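Local coordinates for protein Myo-inositol dehydrogenase (Corynebacterium glutamicum, PDB 3EUW) that probably oxidises myo-inositol at its 2-position with NAD+ as cofactor, as a tetrameric member of the Gfo/Idh/MocA oxidoreductase family, at residues T77-D80 and L81-A85. Sequence-based numbering, arbitrary orientation.
Sequences THVD and LITRA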
ATOM      1  N   THR A  77      -0.082 -33.110 -28.440  1.00 24.23           N
ATOM      2  CA  THR A  77      -1.332 -33.361 -29.146  1.00 25.37           C
ATOM      3  C   THR A  77      -1.944 -32.099 -29.763  1.00 25.86           C
ATOM      4  O   THR A  77      -2.999 -32.166 -30.389  1.00 24.48           O
ATOM      5  CB  THR A  77      -2.390 -33.952 -28.205  1.00 26.21           C
ATOM      6  OG1 THR A  77      -2.799 -32.951 -27.260  1.00 23.63           O
ATOM      7  CG2 THR A  77      -1.824 -35.154 -27.460  1.00 25.42           C
ATOM      8  N   HIS A  78      -1.283 -30.960 -29.601  1.00 25.25           N
ATOM      9  CA  HIS A  78      -1.826 -29.709 -30.108  1.00 25.98           C
ATOM     10  C   HIS A  78      -1.919 -29.543 -31.623  1.00 27.67           C
ATOM     11  O   HIS A  78      -2.946 -29.090 -32.122  1.00 27.85           O
ATOM     12  CB  HIS A  78      -1.071 -28.528 -29.487  1.00 25.35           C
ATOM     13  CG  HIS A  78      -1.287 -28.392 -28.009  1.00 26.33           C
ATOM     14  ND1 HIS A  78      -0.817 -27.319 -27.281  1.00 25.46           N
ATOM     15  CD2 HIS A  78      -1.925 -29.197 -27.123  1.00 23.12           C
ATOM     16  CE1 HIS A  78      -1.155 -27.468 -26.010  1.00 24.94           C
ATOM     17  NE2 HIS A  78      -1.828 -28.599 -25.889  1.00 26.40           N
ATOM     18  N   VAL A  79      -0.869 -29.896 -32.361  1.00 27.45           N
ATOM     19  CA  VAL A  79      -0.915 -29.762 -33.808  1.00 28.14           C
ATOM     20  C   VAL A  79      -1.957 -30.692 -34.407  1.00 29.83           C
ATOM     21  O   VAL A  79      -2.649 -30.332 -35.355  1.00 31.23           O
ATOM     22  CB  VAL A  79       0.447 -30.072 -34.464  1.00 28.60           C
ATOM     23  CG1 VAL A  79       0.278 -30.244 -35.977  1.00 25.78           C
ATOM     24  CG2 VAL A  79       1.419 -28.942 -34.179  1.00 27.93           C
ATOM     25  N   ASP A  80      -2.067 -31.891 -33.846  1.00 31.49           N
ATOM     26  CA  ASP A  80      -3.020 -32.874 -34.337  1.00 31.48           C
ATOM     27  C   ASP A  80      -4.459 -32.407 -34.148  1.00 31.62           C
ATOM     28  O   ASP A  80      -5.231 -32.364 -35.106  1.00 30.05           O
ATOM     29  CB  ASP A  80      -2.813 -34.213 -33.623  1.00 34.58           C
ATOM     30  CG  ASP A  80      -3.821 -35.272 -34.059  1.00 37.82           C
ATOM     31  OD1 ASP A  80      -3.933 -35.531 -35.277  1.00 36.79           O
ATOM     32  OD2 ASP A  80      -4.500 -35.850 -33.180  1.00 39.27           O
ATOM     33  N   LEU A  81      -4.812 -32.051 -32.914  1.00 31.03           N
ATOM     34  CA  LEU A  81      -6.167 -31.600 -32.611  1.00 29.99           C
ATOM     35  C   LEU A  81      -6.544 -30.307 -33.349  1.00 29.78           C
ATOM     36  O   LEU A  81      -7.675 -30.162 -33.822  1.00 27.92           O
ATOM     37  CB  LEU A  81      -6.330 -31.427 -31.100  1.00 29.43           C
ATOM     38  CG  LEU A  81      -6.279 -32.754 -30.334  1.00 30.95           C
ATOM     39  CD1 LEU A  81      -6.272 -32.503 -28.835  1.00 29.85           C
ATOM     40  CD2 LEU A  81      -7.479 -33.605 -30.721  1.00 29.50           C
ATOM     41  N   ILE A  82      -5.604 -29.378 -33.452  1.00 27.27           N
ATOM     42  CA  ILE A  82      -5.879 -28.140 -34.155  1.00 27.80           C
ATOM     43  C   ILE A  82      -6.249 -28.451 -35.602  1.00 29.46           C
ATOM     44  O   ILE A  82      -7.259 -27.968 -36.106  1.00 30.09           O
ATOM     45  CB  ILE A  82      -4.650 -27.200 -34.140  1.00 27.97           C
ATOM     46  CG1 ILE A  82      -4.505 -26.565 -32.748  1.00 27.54           C
ATOM     47  CG2 ILE A  82      -4.781 -26.137 -35.237  1.00 24.07           C
ATOM     48  CD1 ILE A  82      -3.262 -25.698 -32.576  1.00 26.69           C
ATOM     49  N   THR A  83      -5.425 -29.269 -36.252  1.00 30.09           N
ATOM     50  CA  THR A  83      -5.632 -29.649 -37.641  1.00 31.24           C
ATOM     51  C   THR A  83      -6.981 -30.336 -37.869  1.00 32.01           C
ATOM     52  O   THR A  83      -7.754 -29.917 -38.725  1.00 31.91           O
ATOM     53  CB  THR A  83      -4.497 -30.588 -38.129  1.00 32.33           C
ATOM     54  OG1 THR A  83      -3.231 -29.924 -38.005  1.00 31.98           O
ATOM     55  CG2 THR A  83      -4.714 -30.973 -39.580  1.00 32.52           C
ATOM     56  N   ARG A  84      -7.267 -31.383 -37.105  1.00 32.62           N
ATOM     57  CA  ARG A  84      -8.528 -32.102 -37.250  1.00 33.88           C
ATOM     58  C   ARG A  84      -9.742 -31.192 -37.099  1.00 34.47           C
ATOM     59  O   ARG A  84     -10.685 -31.253 -37.893  1.00 32.92           O
ATOM     60  CB  ARG A  84      -8.648 -33.215 -36.213  1.00 35.99           C
ATOM     61  CG  ARG A  84      -7.581 -34.289 -36.272  1.00 40.73           C
ATOM     62  CD  ARG A  84      -8.041 -35.465 -35.426  1.00 45.28           C
ATOM     63  NE  ARG A  84      -7.043 -36.516 -35.270  1.00 47.66           N
ATOM     64  CZ  ARG A  84      -7.333 -37.748 -34.863  1.00 49.41           C
ATOM     65  NH1 ARG A  84      -8.590 -38.075 -34.587  1.00 49.81           N
ATOM     66  NH2 ARG A  84      -6.367 -38.646 -34.722  1.00 51.11           N
ATOM     67  N   ALA A  85      -9.723 -30.359 -36.066  1.00 33.80           N
ATOM     68  CA  ALA A  85     -10.837 -29.459 -35.809  1.00 34.99           C
ATOM     69  C   ALA A  85     -11.013 -28.469 -36.952  1.00 34.83           C
ATOM     70  O   ALA A  85     -12.106 -28.318 -37.494  1.00 34.77           O
ATOM     71  CB  ALA A  85     -10.617 -28.718 -34.499  1.00 34.82           C
TER
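Asp80 lays its carboxylate across the side chain of Arg84, one turn further along helix 78-87, in a worked example of an i to i+4 salt bridge. With CG trans to the backbone N (chi1 178°), the carboxylate swings along the helix, and OD1 accepts from Arg84 NE at 3.3 Å, a fairly long bond. OD1 meets the guanidinium at its rim, close to its plane, while the carboxylate plane stands 88° to it, so the two groups do not lie flat in the side-by-side two-bond pairing; Arg84 NE also has Asp80 OD2 close by, at 3.4 Å. NH1 of Arg84 forms a second salt bridge with Asp58.

On another side of the helix, Thr83 curls its hydroxyl back onto the preceding turn: chi1 of -59° brings OG1 within 2.7 Å of Val79 O. That carbonyl also accepts from Thr83 N at 3.1 Å, one donor coming in from each face of the carbonyl. Leu81 runs alongside Thr77, its CD1 3.8 Å from Thr77 OG1, and Leu81 N donates to Thr77 O in the first turn. The Thr77 hydroxyl itself bonds to Pro74 O and Ser73 OG. Leu81 and Ile82 pack on Ile71 of strand 68-71, within a beta-alpha-beta unit of the Rossmann fold; Thr83 faces helix 102-112. The chemistry implies a division of labour: aliphatic groups seat the helix on the sheet, while Arg84, shared between two carboxylates, probably has its positive charge stabilised.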